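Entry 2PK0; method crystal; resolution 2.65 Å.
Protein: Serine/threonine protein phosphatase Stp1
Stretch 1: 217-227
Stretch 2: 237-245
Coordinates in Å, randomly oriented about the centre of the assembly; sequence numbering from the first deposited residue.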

# COMPACT_ATOMS: atom_id res chain seq x y z
N THR A 217 -1.14 -12.90 18.46
CA THR A 217 0.06 -12.58 17.68
C THR A 217 -0.32 -11.72 16.48
O THR A 217 -1.50 -11.65 16.10
CB THR A 217 0.70 -13.80 17.08
OG1 THR A 217 -0.25 -14.42 16.22
CG2 THR A 217 1.15 -14.79 18.16
N LEU A 218 0.69 -11.07 15.90
CA LEU A 218 0.50 -10.18 14.76
C LEU A 218 -0.04 -10.97 13.56
O LEU A 218 -1.04 -10.58 12.95
CB LEU A 218 1.81 -9.51 14.40
CG LEU A 218 1.61 -8.20 13.64
CD1 LEU A 218 0.80 -7.22 14.51
CD2 LEU A 218 2.95 -7.60 13.19
N ASP A 219 0.62 -12.09 13.28
CA ASP A 219 0.18 -13.06 12.28
C ASP A 219 -1.29 -13.52 12.45
O ASP A 219 -2.02 -13.62 11.45
CB ASP A 219 1.13 -14.28 12.24
CG ASP A 219 2.43 -14.02 11.45
OD1 ASP A 219 2.62 -12.92 10.88
OD2 ASP A 219 3.28 -14.92 11.38
N ASP A 220 -1.74 -13.78 13.69
CA ASP A 220 -3.16 -14.14 13.94
C ASP A 220 -4.09 -12.95 13.69
O ASP A 220 -5.22 -13.14 13.22
CB ASP A 220 -3.41 -14.66 15.37
CG ASP A 220 -3.01 -16.12 15.57
OD1 ASP A 220 -2.51 -16.76 14.63
OD2 ASP A 220 -3.20 -16.63 16.71
N LYS A 221 -3.62 -11.75 14.03
CA LYS A 221 -4.40 -10.54 13.83
C LYS A 221 -4.60 -10.24 12.35
O LYS A 221 -5.69 -9.83 11.93
CB LYS A 221 -3.74 -9.34 14.52
CG LYS A 221 -3.96 -9.26 16.03
CD LYS A 221 -2.80 -8.54 16.70
CE LYS A 221 -3.08 -8.23 18.16
NZ LYS A 221 -2.11 -7.22 18.66
N ASN A 222 -3.55 -10.47 11.55
CA ASN A 222 -3.61 -10.25 10.12
C ASN A 222 -4.59 -11.23 9.50
O ASN A 222 -5.35 -10.87 8.60
CB ASN A 222 -2.22 -10.42 9.51
CG ASN A 222 -1.94 -9.44 8.37
OD1 ASN A 222 -2.86 -8.92 7.73
ND2 ASN A 222 -0.66 -9.20 8.11
N GLN A 223 -4.59 -12.47 9.99
CA GLN A 223 -5.55 -13.49 9.57
C GLN A 223 -6.98 -13.09 9.92
O GLN A 223 -7.89 -13.25 9.11
CB GLN A 223 -5.20 -14.87 10.18
CG GLN A 223 -5.99 -16.05 9.61
CD GLN A 223 -6.05 -16.04 8.08
OE1 GLN A 223 -7.11 -15.77 7.49
NE2 GLN A 223 -4.91 -16.32 7.43
N ASP A 224 -7.16 -12.51 11.10
CA ASP A 224 -8.47 -12.00 11.53
C ASP A 224 -8.98 -10.85 10.69
O ASP A 224 -10.17 -10.69 10.53
CB ASP A 224 -8.42 -11.54 12.98
CG ASP A 224 -8.40 -12.68 13.97
OD1 ASP A 224 -8.55 -13.85 13.56
OD2 ASP A 224 -8.26 -12.40 15.17
N LEU A 225 -8.06 -10.04 10.18
CA LEU A 225 -8.40 -8.91 9.32
C LEU A 225 -8.97 -9.38 7.98
O LEU A 225 -9.96 -8.82 7.50
CB LEU A 225 -7.18 -8.02 9.08
CG LEU A 225 -6.73 -7.06 10.18
CD1 LEU A 225 -5.51 -6.28 9.73
CD2 LEU A 225 -7.83 -6.09 10.54
N ILE A 226 -8.37 -10.41 7.38
CA ILE A 226 -8.85 -10.84 6.07
C ILE A 226 -10.11 -11.71 6.19
O ILE A 226 -10.96 -11.68 5.29
CB ILE A 226 -7.73 -11.46 5.15
CG1 ILE A 226 -7.34 -12.87 5.59
CG2 ILE A 226 -6.48 -10.56 5.09
CD1 ILE A 226 -8.13 -13.96 4.94
N THR A 227 -10.21 -12.46 7.28
CA THR A 227 -11.39 -13.28 7.59
C THR A 227 -12.60 -12.36 7.71
O THR A 227 -13.61 -12.59 7.06
CB THR A 227 -11.20 -14.07 8.90
OG1 THR A 227 -10.11 -14.98 8.75
CG2 THR A 227 -12.46 -14.87 9.26
N ASN A 237 -9.59 -8.46 -3.88
CA ASN A 237 -8.39 -8.98 -3.26
C ASN A 237 -8.02 -8.16 -2.04
O ASN A 237 -8.07 -6.94 -2.09
CB ASN A 237 -7.22 -8.96 -4.25
CG ASN A 237 -7.53 -9.65 -5.56
OD1 ASN A 237 -7.10 -9.19 -6.62
ND2 ASN A 237 -8.26 -10.76 -5.50
N ILE A 238 -7.69 -8.83 -0.95
CA ILE A 238 -7.30 -8.16 0.30
C ILE A 238 -5.85 -8.44 0.55
O ILE A 238 -5.42 -9.58 0.42
CB ILE A 238 -8.06 -8.74 1.47
CG1 ILE A 238 -9.49 -9.08 1.05
CG2 ILE A 238 -8.02 -7.80 2.61
CD1 ILE A 238 -10.10 -10.21 1.86
N THR A 239 -5.08 -7.42 0.91
CA THR A 239 -3.63 -7.56 1.06
C THR A 239 -3.15 -6.59 2.11
O THR A 239 -3.42 -5.40 2.00
CB THR A 239 -2.91 -7.31 -0.27
OG1 THR A 239 -3.21 -8.39 -1.17
CG2 THR A 239 -1.42 -7.26 -0.09
N VAL A 240 -2.48 -7.09 3.15
CA VAL A 240 -2.14 -6.25 4.31
C VAL A 240 -0.70 -6.48 4.79
O VAL A 240 -0.25 -7.62 4.93
CB VAL A 240 -3.12 -6.48 5.51
CG1 VAL A 240 -2.94 -5.41 6.57
CG2 VAL A 240 -4.57 -6.47 5.08
N ALA A 241 0.03 -5.38 5.01
CA ALA A 241 1.26 -5.43 5.80
C ALA A 241 1.03 -4.77 7.15
O ALA A 241 0.56 -3.63 7.22
CB ALA A 241 2.38 -4.74 5.08
N LEU A 242 1.37 -5.48 8.22
CA LEU A 242 1.28 -4.90 9.55
C LEU A 242 2.65 -4.82 10.15
O LEU A 242 3.41 -5.79 10.04
CB LEU A 242 0.40 -5.74 10.47
CG LEU A 242 -1.09 -5.82 10.21
CD1 LEU A 242 -1.63 -6.97 11.04
CD2 LEU A 242 -1.78 -4.53 10.58
N VAL A 243 2.98 -3.68 10.75
CA VAL A 243 4.20 -3.51 11.52
C VAL A 243 3.85 -3.11 12.96
O VAL A 243 3.20 -2.10 13.17
CB VAL A 243 5.13 -2.43 10.92
CG1 VAL A 243 6.50 -2.46 11.59
CG2 VAL A 243 5.25 -2.58 9.40
N TYR A 244 4.28 -3.90 13.94
CA TYR A 244 4.07 -3.59 15.36
C TYR A 244 5.37 -3.10 16.00
O TYR A 244 6.43 -3.70 15.81
CB TYR A 244 3.54 -4.82 16.10
CG TYR A 244 3.47 -4.64 17.60
CD1 TYR A 244 2.59 -3.71 18.18
CD2 TYR A 244 4.27 -5.39 18.46
CE1 TYR A 244 2.52 -3.54 19.54
CE2 TYR A 244 4.21 -5.22 19.82
CZ TYR A 244 3.34 -4.29 20.35
OH TYR A 244 3.28 -4.11 21.70
N VAL A 245 5.30 -2.02 16.78
CA VAL A 245 6.51 -1.42 17.36
C VAL A 245 6.68 -1.86 18.80
O VAL A 245 5.95 -1.41 19.69
CB VAL A 245 6.45 0.11 17.31
CG1 VAL A 245 7.72 0.72 17.79
CG2 VAL A 245 6.17 0.56 15.89

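How does the helix begin, and where does it first meet the strand? Thr217 sits at the N-cap, out of reach of the strand, and its work is local: with chi1 in the p rotamer, OG1 accepts a hydrogen bond from Asp220 N (3.0 Å), satisfying an amide in the first turn, where no earlier carbonyl of the helix is available. Contact starts one residue later. Leu218, buried and with its CA-to-CB bond directed toward the strand, places CD1 4.0 Å from Tyr244 CB and CD2 4.2 Å from Leu242 CB. Leu218 CD2 also lies 3.7 Å from Leu242 O, so Leu218 packs on the strand's backbone as well as its side chains. Tyr244 offers its CB to this contact while the end of its side chain leads away; the residue is partly exposed.

Why do the next three residues contribute so little? The helical turn carries them off the strand. Asp219 and Asp220 are exposed, as suits carboxylates, and neither touches the strand; Asp219 OD1 is hydrogen-bonded elsewhere in the structure. The CA-to-CB bond of Lys221 points sideways and, though the residue is buried, Lys221 CB comes no nearer than 4.7 Å, to Leu242 CD1. Its extended chain, t from chi2 to chi4, carries NZ to a hydrogen bond elsewhere in the structure.

What is a polar Asn222 doing in the middle of an apolar contact? It lies one turn after Leu218, and Asn222 CA is 7.2 Å from Val240 CA. Its CA-to-CB bond points toward the strand; Asn222 OD1 lies 3.3 Å from Val240 CB and Asn222 CG 3.7 Å from Leu242 CD1. These are packing contacts; no hydrogen bond joins the two stretches. ND2 finds its hydrogen-bonding partner elsewhere in the structure, so the amide can be buried here without leaving that nitrogen unsatisfied.

How does the contact close toward the end of this stretch? Gln223 and Asp224 are out of reach, and then Leu225 returns to the strand. Leu225 CD1 lies 4.2 Å from both Val240 CG1 and Leu242 CD1, so one methyl touches two strand side chains. Ile226 follows, its CG2 4.0 Å from Ile238 CG2 and its carbonyl O 3.8 Å from Ile238 CD1; the two CA atoms are 6.5 Å apart. The CA-to-CB bond of Thr227 points away, and the side chain turns back to its own helix, where OG1 donates to Gln223 O at 2.8 Å.

Why does the strand suit this helix? The two run nearly antiparallel, at 154°, with axes 9.2 Å apart at closest approach, so moving up the helix from Leu218 to Ile226 means moving down the strand from Tyr244 to Ile238. Strand alternation turns Ile238, Val240, Leu242 and Tyr244 toward the helix and Thr239, Ala241 and Val243 away. Leu242, with 98 Å² covered, has the largest share of the 464 Å² buried in all, and it touches Leu218, Asn222 and Leu225. The association therefore rests on close packing of mostly branched aliphatic side chains.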